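Local coordinates for putative dihydrodipicolinate synthase family protein (Coccidioides immitis, PDB 3QFE) that is of unknown function but belongs to the dihydrodipicolinate synthase family, whose members are built on a TIM barrel of parallel strands wrapped by helices, at residues Y38-R43 against V224-V229; A219-V224 against K305-V310; M245-K250 against A311-G316; I262-Y267 against Q301-V306; A268-S273 against E284-R289. One frame throughout, in Å; residues are numbered along the deposited sequence.

Contact 1 (Y38-R43 against V224-V229); sequences YAYLAR and VFPKTV
Leu-41 and Pro-226 bring the two backbones together, with 6.6 Å between the CA atom of Leu-41 and that of Pro-226, where the last turn of one helix faces the first turn of another. Segment 38-43 closes helix 31-42: Ala-42 N is still bonded to Tyr-38 O, whereas Arg-43 has left helical geometry. Segment 224-229 opens helix 226-237, with Phe-225 in the N-cap position and Val-229 N bonded back to Phe-225 O at 3.1 Å. No hydrogen bond links the segments, and the meeting is purely apolar. Its focus is one corner of the proline ring, CG, directed at the other helix and shared by two partners. Leu-41 sets its CG anti to its own carbonyl carbon (chi1 -63°) and extends CD2 to 3.9 Å from Pro-226 CG, the leucine crossing the ring at about a right angle. Tyr-40 adds a looser touch: its CE2 lies 4.4 Å from Pro-226 CG, which approaches the aromatic ring at a slant. Proline suits the first helical turn, where a missing N-H costs no helical hydrogen bond. The N-H of Lys-227 and the hydroxyl of Thr-228 are both bonded to the carboxylate of Glu-314, on helix 297-317. On the barrel side, Leu-41 packs on Cys-16 and Val-229 on Ile-14, both of strand 13-17. Since that strand lies beside strand 216-218, the arrangement belongs to the seam of a TIM barrel, where the first and last parallel strands meet and the helices that follow them in the chain pack on the outside.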
# COMPACT_ATOMS: atom_id res chain seq x y z
N TYR A 38 -3.60 -10.55 7.23
CA TYR A 38 -2.38 -9.78 7.40
C TYR A 38 -1.17 -10.68 7.68
O TYR A 38 -0.08 -10.46 7.14
CB TYR A 38 -2.51 -8.83 8.57
CG TYR A 38 -3.38 -7.59 8.42
CD1 TYR A 38 -3.60 -6.99 7.20
CD2 TYR A 38 -3.94 -6.99 9.55
CE1 TYR A 38 -4.38 -5.84 7.10
CE2 TYR A 38 -4.70 -5.83 9.46
CZ TYR A 38 -4.92 -5.27 8.24
OH TYR A 38 -5.68 -4.14 8.16
N ALA A 39 -1.37 -11.68 8.56
CA ALA A 39 -0.29 -12.58 8.94
C ALA A 39 0.14 -13.38 7.70
O ALA A 39 1.34 -13.51 7.42
CB ALA A 39 -0.72 -13.47 10.06
N TYR A 40 -0.82 -13.88 6.95
CA TYR A 40 -0.50 -14.61 5.73
C TYR A 40 0.32 -13.74 4.75
O TYR A 40 1.33 -14.19 4.19
CB TYR A 40 -1.78 -15.08 5.04
CG TYR A 40 -1.47 -15.90 3.81
CD1 TYR A 40 -1.13 -17.25 3.92
CD2 TYR A 40 -1.47 -15.32 2.54
CE1 TYR A 40 -0.84 -18.00 2.80
CE2 TYR A 40 -1.16 -16.06 1.41
CZ TYR A 40 -0.84 -17.39 1.55
OH TYR A 40 -0.54 -18.13 0.44
N LEU A 41 -0.11 -12.49 4.55
CA LEU A 41 0.62 -11.59 3.63
C LEU A 41 2.04 -11.33 4.12
O LEU A 41 2.99 -11.34 3.32
CB LEU A 41 -0.11 -10.25 3.43
CG LEU A 41 -1.49 -10.25 2.78
CD1 LEU A 41 -1.95 -8.80 2.71
CD2 LEU A 41 -1.48 -10.87 1.40
N ALA A 42 2.21 -11.11 5.42
CA ALA A 42 3.55 -10.79 5.92
C ALA A 42 4.50 -11.97 5.83
O ALA A 42 5.72 -11.78 5.81
CB ALA A 42 3.51 -10.25 7.34
N ARG A 43 3.94 -13.17 5.75
CA ARG A 43 4.72 -14.40 5.64
C ARG A 43 4.95 -14.85 4.16
O ARG A 43 5.45 -15.96 3.88
CB ARG A 43 4.04 -15.49 6.49
CG ARG A 43 4.14 -15.19 8.01
CD ARG A 43 5.49 -15.68 8.61
NE ARG A 43 5.74 -17.04 8.13
CZ ARG A 43 5.11 -18.12 8.60
NH1 ARG A 43 4.23 -18.02 9.61
NH2 ARG A 43 5.35 -19.30 8.05
N VAL A 224 -3.28 -10.07 -3.94
CA VAL A 224 -3.82 -11.24 -4.61
C VAL A 224 -2.81 -12.38 -4.71
O VAL A 224 -3.11 -13.51 -4.32
CB VAL A 224 -4.35 -10.87 -6.00
CG1 VAL A 224 -5.15 -12.03 -6.57
CG2 VAL A 224 -5.21 -9.62 -5.89
N PHE A 225 -1.61 -12.06 -5.19
CA PHE A 225 -0.54 -13.04 -5.36
C PHE A 225 0.76 -12.52 -4.75
O PHE A 225 1.69 -12.15 -5.45
CB PHE A 225 -0.39 -13.37 -6.84
CG PHE A 225 -1.65 -13.91 -7.46
CD1 PHE A 225 -2.21 -15.09 -7.02
CD2 PHE A 225 -2.27 -13.24 -8.49
CE1 PHE A 225 -3.38 -15.57 -7.59
CE2 PHE A 225 -3.42 -13.73 -9.08
CZ PHE A 225 -3.98 -14.89 -8.63
N PRO A 226 0.85 -12.49 -3.41
CA PRO A 226 2.00 -11.83 -2.82
C PRO A 226 3.34 -12.52 -3.09
O PRO A 226 4.36 -11.83 -3.24
CB PRO A 226 1.66 -11.82 -1.32
CG PRO A 226 0.66 -12.92 -1.12
CD PRO A 226 -0.14 -12.91 -2.40
N LYS A 227 3.35 -13.86 -3.15
CA LYS A 227 4.60 -14.60 -3.39
C LYS A 227 5.14 -14.28 -4.77
O LYS A 227 6.35 -14.03 -4.95
CB LYS A 227 4.40 -16.12 -3.25
CG LYS A 227 4.99 -16.74 -2.01
CD LYS A 227 6.44 -16.30 -1.76
CE LYS A 227 7.32 -17.45 -1.34
NZ LYS A 227 8.65 -16.98 -0.94
N THR A 228 4.24 -14.29 -5.76
CA THR A 228 4.62 -13.94 -7.13
C THR A 228 5.20 -12.53 -7.21
O THR A 228 6.29 -12.35 -7.75
CB THR A 228 3.45 -14.13 -8.12
OG1 THR A 228 2.94 -15.46 -7.98
CG2 THR A 228 3.91 -13.94 -9.55
N VAL A 229 4.52 -11.55 -6.64
CA VAL A 229 5.02 -10.19 -6.72
C VAL A 229 6.37 -10.08 -6.01
O VAL A 229 7.26 -9.39 -6.50
CB VAL A 229 4.00 -9.13 -6.18
CG1 VAL A 229 4.65 -7.77 -6.09
CG2 VAL A 229 2.82 -9.03 -7.09

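Contact 2 (A219-V224 against K305-V310); sequences AAFANV and KVMAEV
Met-307 reaches the edge of the Phe-221 ring, its methyl CE lying 3.7 Å from Phe-221 CE1 and close to the ring plane. Its SD follows at 4.0 Å from the same CE1, making a Met-aromatic contact in which the sulfur stands 5.3 Å from the ring centroid of Phe-221 and 85° off the ring normal, so the sulfur uses neither face of the ring. The methionine can span the gap because its chain is extended beyond CG (chi2 -172°). Phe-221 comes from the opposite direction, while Val-224 crosses the methionine at about a right angle and puts CG1 4.1 Å from Met-307 SD. The thioether thus serves two hydrophobic partners at once. In fold terms, a C-terminal helix, 297-317, is laid against the loop leading from strand 216-218 of the barrel to helix 226-237. That loop makes a 3-10 turn, with Ala-222 N bonded to Ala-219 O at 2.9 Å, and the turn and the residues just after it direct Phe-221 and Val-224 toward the helix. Asn-223 holds the turn from within: its ND2 gives a bond to Ala-220 O at 3.0 Å, on a lone pair in the carbonyl plane, and this oxygen also receives Asn-223 N. The same amide bonds to Pro-17 O, Val-19 N and the Tyr-37 hydroxyl, tying the turn to the end of strand 13-17, the loop after it and helix 31-42. Phe-272 and Ala-268 also pack on Met-307.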
# COMPACT_ATOMS: atom_id res chain seq x y z
N ALA A 219 2.18 -2.28 -4.06
CA ALA A 219 1.37 -2.89 -5.13
C ALA A 219 0.05 -3.53 -4.66
O ALA A 219 0.06 -4.57 -4.00
CB ALA A 219 2.20 -3.93 -5.86
N ALA A 220 -1.07 -2.91 -5.03
CA ALA A 220 -2.41 -3.47 -4.80
C ALA A 220 -2.49 -4.97 -5.10
O ALA A 220 -3.15 -5.71 -4.38
CB ALA A 220 -3.44 -2.73 -5.65
N PHE A 221 -1.81 -5.40 -6.16
CA PHE A 221 -1.91 -6.76 -6.67
C PHE A 221 -1.17 -7.77 -5.80
O PHE A 221 -1.34 -8.99 -5.95
CB PHE A 221 -1.36 -6.80 -8.09
CG PHE A 221 -1.78 -8.01 -8.88
CD1 PHE A 221 -3.12 -8.37 -8.97
CD2 PHE A 221 -0.83 -8.77 -9.54
CE1 PHE A 221 -3.51 -9.47 -9.70
CE2 PHE A 221 -1.21 -9.88 -10.28
CZ PHE A 221 -2.55 -10.22 -10.36
N ALA A 222 -0.33 -7.28 -4.89
CA ALA A 222 0.34 -8.13 -3.91
C ALA A 222 -0.67 -8.63 -2.89
O ALA A 222 -0.37 -9.55 -2.16
CB ALA A 222 1.47 -7.37 -3.22
N ASN A 223 -1.85 -8.01 -2.83
CA ASN A 223 -2.99 -8.56 -2.08
C ASN A 223 -3.38 -9.92 -2.62
O ASN A 223 -3.79 -10.81 -1.87
CB ASN A 223 -4.23 -7.68 -2.19
CG ASN A 223 -4.27 -6.58 -1.15
OD1 ASN A 223 -4.47 -6.85 0.04
ND2 ASN A 223 -4.14 -5.34 -1.59
N VAL A 224 -3.28 -10.07 -3.94
CA VAL A 224 -3.82 -11.24 -4.61
C VAL A 224 -2.81 -12.38 -4.71
O VAL A 224 -3.11 -13.51 -4.32
CB VAL A 224 -4.35 -10.87 -6.00
CG1 VAL A 224 -5.15 -12.03 -6.57
CG2 VAL A 224 -5.21 -9.62 -5.89
N LYS A 305 -10.85 -15.92 -15.11
CA LYS A 305 -10.22 -16.31 -16.37
C LYS A 305 -8.82 -15.70 -16.50
O LYS A 305 -7.84 -16.41 -16.73
CB LYS A 305 -11.07 -15.91 -17.59
N VAL A 306 -8.74 -14.38 -16.30
CA VAL A 306 -7.54 -13.61 -16.56
C VAL A 306 -6.43 -13.84 -15.53
O VAL A 306 -5.26 -13.60 -15.82
CB VAL A 306 -7.89 -12.10 -16.66
CG1 VAL A 306 -6.73 -11.19 -16.21
CG2 VAL A 306 -8.36 -11.78 -18.07
N MET A 307 -6.78 -14.31 -14.34
CA MET A 307 -5.79 -14.52 -13.29
C MET A 307 -5.38 -15.99 -13.07
O MET A 307 -4.49 -16.27 -12.27
CB MET A 307 -6.28 -13.91 -11.98
CG MET A 307 -6.41 -12.41 -11.99
SD MET A 307 -6.75 -11.79 -10.32
CE MET A 307 -7.03 -10.06 -10.68
N ALA A 308 -6.02 -16.91 -13.80
CA ALA A 308 -5.82 -18.36 -13.62
C ALA A 308 -4.38 -18.82 -13.78
O ALA A 308 -3.93 -19.73 -13.03
CB ALA A 308 -6.72 -19.16 -14.56
N GLU A 309 -3.67 -18.22 -14.74
CA GLU A 309 -2.28 -18.60 -15.02
C GLU A 309 -1.36 -18.20 -13.86
O GLU A 309 -0.54 -19.00 -13.42
CB GLU A 309 -1.77 -18.03 -16.34
CG GLU A 309 -0.31 -18.39 -16.62
CD GLU A 309 0.25 -17.83 -17.94
OE1 GLU A 309 0.95 -18.58 -18.65
OE2 GLU A 309 0.02 -16.64 -18.26
N VAL A 310 -1.48 -16.96 -13.40
CA VAL A 310 -0.68 -16.48 -12.28
C VAL A 310 -1.05 -17.20 -10.97
O VAL A 310 -0.19 -17.44 -10.14
CB VAL A 310 -0.76 -14.94 -12.17
CG1 VAL A 310 -0.14 -14.43 -10.88
CG2 VAL A 310 -0.04 -14.31 -13.37

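Contact 3 (M245-K250 against A311-G316); sequences MELHRK and AAIEAG. With CA (calcium ion), chain C.
Ile-313 projects from helix 297-317 and meets Leu-247 and Lys-250, one turn apart on helix 241-254. Its CG2 meets Leu-247 alone, 3.8 Å from CD1 of that leucine, while the longer arm, with CG1 anti to the carbonyl carbon (chi1 -73°), holds CD1 between Lys-250 CD (3.6 Å) and Leu-247 CD1 (4.0 Å). Leu-247 does not start out aimed at its partner; placing CG anti to the backbone N (chi1 -171°) swings its end nearer, sliding past the isoleucine in the opposite direction. Lys-250 offers only methylene to Ile-313, which it crosses at about a right angle. Its chain then bends at the last torsion (chi4 82°), bringing NZ to 3.7 Å from Glu-246 OE2, a long ion pair. Arg-249 NH1 is 3.9 Å from the same Glu-246 OE2, so a loose salt-bridge network borders the apolar patch. Away from the patch, Ala-315 turns its carbonyl O to a calcium ion at 2.4 Å. Four waters and the terminal oxygen OXT of Ser-318 complete the recorded ligands. The arrangement is a surface helix-helix contact of aliphatic chains, with a calcium site where carbonyls at the C-terminal end of the helix can face a cation.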
# COMPACT_ATOMS: atom_id res chain seq x y z
N MET A 245 11.62 -10.42 -15.84
CA MET A 245 10.79 -9.74 -16.85
C MET A 245 9.71 -10.67 -17.42
O MET A 245 8.57 -10.24 -17.59
CB MET A 245 11.65 -9.14 -17.98
N GLU A 246 10.07 -11.92 -17.68
CA GLU A 246 9.10 -12.93 -18.11
C GLU A 246 7.97 -13.12 -17.08
O GLU A 246 6.81 -13.15 -17.45
CB GLU A 246 9.81 -14.25 -18.44
CG GLU A 246 8.90 -15.40 -18.96
CD GLU A 246 8.13 -15.05 -20.24
OE1 GLU A 246 8.48 -15.59 -21.32
OE2 GLU A 246 7.16 -14.25 -20.18
N LEU A 247 8.31 -13.21 -15.80
CA LEU A 247 7.30 -13.35 -14.74
C LEU A 247 6.51 -12.04 -14.53
O LEU A 247 5.27 -12.05 -14.35
CB LEU A 247 7.96 -13.78 -13.43
CG LEU A 247 7.05 -14.19 -12.26
CD1 LEU A 247 6.32 -15.50 -12.56
CD2 LEU A 247 7.84 -14.30 -10.95
N HIS A 248 7.23 -10.92 -14.58
CA HIS A 248 6.63 -9.60 -14.51
C HIS A 248 5.56 -9.41 -15.59
O HIS A 248 4.48 -8.91 -15.32
CB HIS A 248 7.70 -8.51 -14.60
CG HIS A 248 7.17 -7.13 -14.39
ND1 HIS A 248 7.85 -6.00 -14.81
CD2 HIS A 248 6.01 -6.68 -13.85
CE1 HIS A 248 7.14 -4.93 -14.51
NE2 HIS A 248 6.02 -5.31 -13.93
N ARG A 249 5.88 -9.85 -16.79
CA ARG A 249 4.97 -9.80 -17.92
C ARG A 249 3.65 -10.51 -17.60
O ARG A 249 2.57 -9.91 -17.71
CB ARG A 249 5.63 -10.47 -19.11
CG ARG A 249 5.65 -9.67 -20.35
CD ARG A 249 6.11 -10.58 -21.46
NE ARG A 249 7.05 -9.93 -22.37
CZ ARG A 249 8.35 -10.21 -22.44
NH1 ARG A 249 8.91 -11.12 -21.63
NH2 ARG A 249 9.11 -9.57 -23.33
N LYS A 250 3.74 -11.78 -17.21
CA LYS A 250 2.57 -12.57 -16.80
C LYS A 250 1.74 -11.89 -15.72
O LYS A 250 0.51 -11.90 -15.78
CB LYS A 250 3.01 -13.95 -16.32
CG LYS A 250 3.62 -14.78 -17.43
CD LYS A 250 3.72 -16.22 -17.01
CE LYS A 250 4.13 -17.12 -18.16
NZ LYS A 250 5.60 -17.10 -18.35
N ALA A 311 -2.32 -17.57 -10.81
CA ALA A 311 -2.73 -18.43 -9.70
C ALA A 311 -1.94 -19.74 -9.68
O ALA A 311 -1.49 -20.17 -8.61
CB ALA A 311 -4.24 -18.72 -9.73
N ALA A 312 -1.76 -20.35 -10.84
CA ALA A 312 -1.01 -21.61 -10.92
C ALA A 312 0.46 -21.39 -10.57
O ALA A 312 1.09 -22.24 -9.94
CB ALA A 312 -1.15 -22.26 -12.30
N ILE A 313 0.99 -20.24 -10.96
CA ILE A 313 2.36 -19.86 -10.61
C ILE A 313 2.49 -19.65 -9.10
O ILE A 313 3.47 -20.10 -8.49
CB ILE A 313 2.82 -18.60 -11.38
CG1 ILE A 313 3.09 -18.96 -12.87
CG2 ILE A 313 4.04 -17.95 -10.71
CD1 ILE A 313 3.26 -17.73 -13.75
N GLU A 314 1.50 -18.98 -8.50
CA GLU A 314 1.48 -18.75 -7.06
C GLU A 314 1.36 -20.08 -6.27
O GLU A 314 2.02 -20.26 -5.25
CB GLU A 314 0.34 -17.81 -6.71
CG GLU A 314 0.20 -17.49 -5.20
CD GLU A 314 1.06 -16.32 -4.74
OE1 GLU A 314 1.86 -15.77 -5.54
OE2 GLU A 314 0.96 -15.93 -3.56
N ALA A 315 0.51 -21.00 -6.73
CA ALA A 315 0.45 -22.31 -6.10
C ALA A 315 1.79 -23.07 -6.23
O ALA A 315 2.11 -23.92 -5.39
CB ALA A 315 -0.69 -23.12 -6.68
N GLY A 316 2.58 -22.73 -7.25
CA GLY A 316 3.90 -23.33 -7.43
C GLY A 316 4.96 -22.75 -6.51
O GLY A 316 5.92 -23.45 -6.16
CA CA C . 1.62 -25.16 -3.36
O HOH W 1 0.35 -27.28 -2.69
O HOH W 2 1.80 -25.31 -0.90
O HOH W 3 -0.49 -24.03 -3.16
O HOH W 4 1.11 -26.62 -5.16

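Contact 4 (I262-Y267 against Q301-V306); sequences IATTKY and QEVRKV
Val-303 and Arg-304 carry the side of helix 297-317 that meets Thr-264 and Tyr-267, with the axes of the two short segments 10.7 Å apart at closest and crossing at -54°. Taken in order, Gln-301 comes first and contributes indirectly: its CA lies 3.6 Å above the guanidinium plane of Arg-304, toward the rim of the group. Val-303 is the hydrophobic centre. Its CG2 touches Thr-264 CG2 at 3.7 Å, methyl to methyl, while CG1 approaches the Tyr-267 ring at its edge, 4.2 Å from CD2 of that tyrosine. Arg-304 follows at the exposed margin. Its chain bends at chi3 (-68°), curling the guanidinium back so that NH1 donates to Tyr-267 OH at 3.0 Å. The hydroxyl lies in the guanidinium plane, yet the bond is somewhat bent, with an N-H...O angle of 146°. The guanidinium presents its edge to the hydroxyl, and the two flat groups do not stack. Further along helix 262-271, Ala-268 packs on Val-303 and Ile-271 on Arg-304. Lys-266 instead bonds to Glu-57 and Thr-20, in the loops after strands 48-51 and 13-17, so helix 262-271 sits between helix 297-317 and those barrel loops.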
# COMPACT_ATOMS: atom_id res chain seq x y z
N ILE A 262 -11.48 -0.86 -6.49
CA ILE A 262 -11.44 -1.54 -5.18
C ILE A 262 -12.29 -2.83 -5.09
O ILE A 262 -11.83 -3.82 -4.54
CB ILE A 262 -11.81 -0.56 -4.03
CG1 ILE A 262 -10.65 0.40 -3.75
CG2 ILE A 262 -12.19 -1.30 -2.74
CD1 ILE A 262 -11.10 1.73 -3.18
N ALA A 263 -13.50 -2.81 -5.62
CA ALA A 263 -14.38 -3.96 -5.52
C ALA A 263 -13.81 -5.20 -6.22
O ALA A 263 -14.00 -6.34 -5.76
CB ALA A 263 -15.75 -3.63 -6.06
N THR A 264 -13.13 -4.98 -7.35
CA THR A 264 -12.54 -6.06 -8.12
C THR A 264 -11.32 -6.63 -7.39
O THR A 264 -11.17 -7.85 -7.29
CB THR A 264 -12.18 -5.61 -9.56
OG1 THR A 264 -13.37 -5.22 -10.24
CG2 THR A 264 -11.57 -6.74 -10.34
N THR A 265 -10.48 -5.75 -6.88
CA THR A 265 -9.31 -6.15 -6.10
C THR A 265 -9.71 -6.97 -4.86
O THR A 265 -9.18 -8.05 -4.66
CB THR A 265 -8.45 -4.93 -5.69
OG1 THR A 265 -7.88 -4.36 -6.86
CG2 THR A 265 -7.29 -5.35 -4.73
N LYS A 266 -10.67 -6.48 -4.07
CA LYS A 266 -11.20 -7.24 -2.92
C LYS A 266 -11.67 -8.64 -3.30
O LYS A 266 -11.40 -9.60 -2.59
CB LYS A 266 -12.33 -6.49 -2.20
CG LYS A 266 -11.92 -5.16 -1.60
CD LYS A 266 -13.00 -4.60 -0.67
CE LYS A 266 -12.98 -5.36 0.64
NZ LYS A 266 -13.87 -4.79 1.67
N TYR A 267 -12.36 -8.75 -4.44
CA TYR A 267 -12.91 -10.03 -4.89
C TYR A 267 -11.78 -10.99 -5.32
O TYR A 267 -11.84 -12.20 -5.06
CB TYR A 267 -13.94 -9.84 -6.00
CG TYR A 267 -14.38 -11.16 -6.59
CD1 TYR A 267 -15.32 -11.96 -5.93
CD2 TYR A 267 -13.81 -11.64 -7.77
CE1 TYR A 267 -15.69 -13.20 -6.45
CE2 TYR A 267 -14.17 -12.88 -8.29
CZ TYR A 267 -15.12 -13.65 -7.63
OH TYR A 267 -15.48 -14.89 -8.14
N GLN A 301 -16.34 -13.30 -13.40
CA GLN A 301 -15.90 -14.32 -14.36
C GLN A 301 -14.54 -13.92 -14.97
O GLN A 301 -13.61 -14.73 -14.99
CB GLN A 301 -16.96 -14.61 -15.43
N GLU A 302 -14.42 -12.66 -15.38
CA GLU A 302 -13.19 -12.08 -15.94
C GLU A 302 -11.96 -12.27 -15.01
O GLU A 302 -10.89 -12.66 -15.45
CB GLU A 302 -13.40 -10.60 -16.28
CG GLU A 302 -12.49 -10.00 -17.39
CD GLU A 302 -12.61 -8.45 -17.49
OE1 GLU A 302 -13.68 -7.94 -17.92
OE2 GLU A 302 -11.64 -7.74 -17.13
N VAL A 303 -12.15 -11.98 -13.73
CA VAL A 303 -11.10 -12.17 -12.74
C VAL A 303 -10.58 -13.60 -12.75
O VAL A 303 -9.37 -13.82 -12.82
CB VAL A 303 -11.58 -11.75 -11.35
CG1 VAL A 303 -10.53 -12.12 -10.27
CG2 VAL A 303 -11.85 -10.25 -11.34
N ARG A 304 -11.50 -14.56 -12.71
CA ARG A 304 -11.13 -15.97 -12.68
C ARG A 304 -10.41 -16.41 -13.95
O ARG A 304 -9.44 -17.17 -13.88
CB ARG A 304 -12.36 -16.85 -12.40
CG ARG A 304 -13.15 -16.43 -11.17
CD ARG A 304 -14.21 -17.45 -10.75
NE ARG A 304 -15.32 -17.53 -11.72
CZ ARG A 304 -16.51 -16.93 -11.59
NH1 ARG A 304 -16.80 -16.20 -10.52
NH2 ARG A 304 -17.42 -17.08 -12.54
N LYS A 305 -10.85 -15.92 -15.11
CA LYS A 305 -10.22 -16.31 -16.37
C LYS A 305 -8.82 -15.70 -16.50
O LYS A 305 -7.84 -16.41 -16.73
CB LYS A 305 -11.07 -15.91 -17.59
N VAL A 306 -8.74 -14.38 -16.30
CA VAL A 306 -7.54 -13.61 -16.56
C VAL A 306 -6.43 -13.84 -15.53
O VAL A 306 -5.26 -13.60 -15.82
CB VAL A 306 -7.89 -12.10 -16.66
CG1 VAL A 306 -6.73 -11.19 -16.21
CG2 VAL A 306 -8.36 -11.78 -18.07

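Contact 5 (A268-S273 against E284-R289); sequences AAAIFS and EKLRPR
Leu-286 presses one methyl, CD1, onto the backbone of Ala-270, 3.6 Å from the CA atom of that alanine and 3.7 Å from its CB. This is the tight part of the contact. From the helix the leucine meets two alanines, which lets the backbones come close, with 6.3 Å between the CA atoms of Ala-270 and Leu-286. With chi1 at -71° and chi2 at 163°, CD1 is carried over the helix surface until it also nears Ala-269, 4.3 Å from the carbonyl C of that residue. No hydrogen bond crosses the interface. Phe-21 and Lys-266 also pack on the leucine, which is buried. Helix 262-271 is one of the helices that follow the TIM barrel in the chain, and here its last turn is met by the end of the short helix 282-285, where Leu-286 is the first residue to leave helical geometry. The periphery is looser. Lys-285 leads its chain away from the alanines, and its NZ bonds to Glu-280 O. Ile-271 likewise leads its end away from Leu-286. Past Leu-286 the chain is extended, and the exposed Arg-287 lends its carbonyl O to Lys-266 NZ. Still further from the alanines, Arg-289 is buried again and held by salt bridges to Asp-27 and Glu-65.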
# COMPACT_ATOMS: atom_id res chain seq x y z
N ALA A 268 -10.75 -10.44 -5.95
CA ALA A 268 -9.61 -11.27 -6.36
C ALA A 268 -8.91 -11.81 -5.12
O ALA A 268 -8.60 -12.98 -5.04
CB ALA A 268 -8.66 -10.48 -7.25
N ALA A 269 -8.70 -10.95 -4.13
CA ALA A 269 -8.11 -11.38 -2.86
C ALA A 269 -9.00 -12.44 -2.22
O ALA A 269 -8.49 -13.42 -1.68
CB ALA A 269 -7.94 -10.20 -1.94
N ALA A 270 -10.32 -12.26 -2.31
CA ALA A 270 -11.24 -13.22 -1.71
C ALA A 270 -11.02 -14.61 -2.27
O ALA A 270 -11.08 -15.60 -1.53
CB ALA A 270 -12.68 -12.80 -1.91
N ILE A 271 -10.77 -14.73 -3.57
CA ILE A 271 -10.76 -16.07 -4.13
C ILE A 271 -9.38 -16.65 -4.31
O ILE A 271 -9.23 -17.83 -4.61
CB ILE A 271 -11.61 -16.18 -5.43
CG1 ILE A 271 -11.10 -15.22 -6.51
CG2 ILE A 271 -13.11 -16.00 -5.11
CD1 ILE A 271 -11.37 -15.73 -7.90
N PHE A 272 -8.36 -15.82 -4.11
CA PHE A 272 -7.01 -16.31 -4.21
C PHE A 272 -6.33 -16.29 -2.85
O PHE A 272 -6.34 -17.31 -2.16
CB PHE A 272 -6.23 -15.57 -5.30
CG PHE A 272 -6.80 -15.79 -6.67
CD1 PHE A 272 -6.83 -17.08 -7.23
CD2 PHE A 272 -7.34 -14.72 -7.40
CE1 PHE A 272 -7.39 -17.30 -8.52
CE2 PHE A 272 -7.88 -14.92 -8.70
CZ PHE A 272 -7.91 -16.22 -9.25
N SER A 273 -5.79 -15.15 -2.45
CA SER A 273 -5.02 -15.05 -1.20
C SER A 273 -5.81 -15.35 0.09
O SER A 273 -5.29 -16.02 0.98
CB SER A 273 -4.37 -13.68 -1.10
OG SER A 273 -5.40 -12.71 -1.03
N GLU A 284 -17.95 -13.01 0.92
CA GLU A 284 -18.95 -12.17 1.57
C GLU A 284 -18.26 -11.08 2.39
O GLU A 284 -18.70 -9.94 2.39
CB GLU A 284 -19.90 -13.00 2.44
N LYS A 285 -17.14 -11.43 3.02
CA LYS A 285 -16.42 -10.57 3.94
C LYS A 285 -15.63 -9.49 3.23
O LYS A 285 -15.23 -8.49 3.83
CB LYS A 285 -15.45 -11.40 4.79
CG LYS A 285 -16.12 -12.35 5.75
CD LYS A 285 -15.18 -13.42 6.26
CE LYS A 285 -15.84 -14.19 7.40
NZ LYS A 285 -15.04 -15.40 7.75
N LEU A 286 -15.40 -9.71 1.94
CA LEU A 286 -14.66 -8.78 1.12
C LEU A 286 -15.53 -8.03 0.09
O LEU A 286 -15.03 -7.48 -0.90
CB LEU A 286 -13.46 -9.48 0.46
CG LEU A 286 -12.37 -9.82 1.49
CD1 LEU A 286 -11.39 -10.86 0.96
CD2 LEU A 286 -11.65 -8.55 1.94
N ARG A 287 -16.83 -8.00 0.35
CA ARG A 287 -17.68 -6.97 -0.24
C ARG A 287 -17.18 -5.57 0.14
O ARG A 287 -16.65 -5.37 1.21
CB ARG A 287 -19.12 -7.12 0.24
CG ARG A 287 -19.83 -8.30 -0.40
CD ARG A 287 -21.18 -8.52 0.25
NE ARG A 287 -21.60 -9.91 0.02
CZ ARG A 287 -22.86 -10.33 0.03
NH1 ARG A 287 -23.86 -9.49 0.25
NH2 ARG A 287 -23.11 -11.62 -0.20
N PRO A 288 -17.31 -4.61 -0.78
CA PRO A 288 -17.12 -3.22 -0.41
C PRO A 288 -18.09 -2.84 0.72
O PRO A 288 -19.16 -3.43 0.82
CB PRO A 288 -17.49 -2.44 -1.68
CG PRO A 288 -17.91 -3.47 -2.71
CD PRO A 288 -17.47 -4.80 -2.23
N ARG A 289 -17.71 -1.89 1.56
CA ARG A 289 -18.58 -1.50 2.65
C ARG A 289 -19.85 -0.85 2.12
O ARG A 289 -19.80 -0.11 1.14
CB ARG A 289 -17.86 -0.56 3.64
CG ARG A 289 -18.25 -0.85 5.04
CD ARG A 289 -17.84 0.22 6.05
NE ARG A 289 -18.09 -0.31 7.40
CZ ARG A 289 -17.48 0.10 8.51
NH1 ARG A 289 -16.60 1.09 8.48
NH2 ARG A 289 -17.77 -0.48 9.65

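Overall arrangement
Contacts 1, 2 and 5 are buried and have no hydrogen bond across them: aliphatic packing in 5, aliphatic and aromatic carbon in 1, a thioether at a ring edge in 2. Contact 4 is partly buried and contact 3 lies at the surface. The shift in place brings a shift in chemistry: a hydrogen bond appears at the margin of contact 4, and loose ion pairs and calcium around contact 3. Helix 297-317 is common to contacts 2, 3 and 4, helix 262-271 to contacts 4 and 5. Contacts 1 and 2 share Val-224. Phe-272 touches Phe-225, Met-307 and Ala-311, and Ser-273 OG bonds Asn-223 O, so the C-terminal helices are joined to the barrel seam.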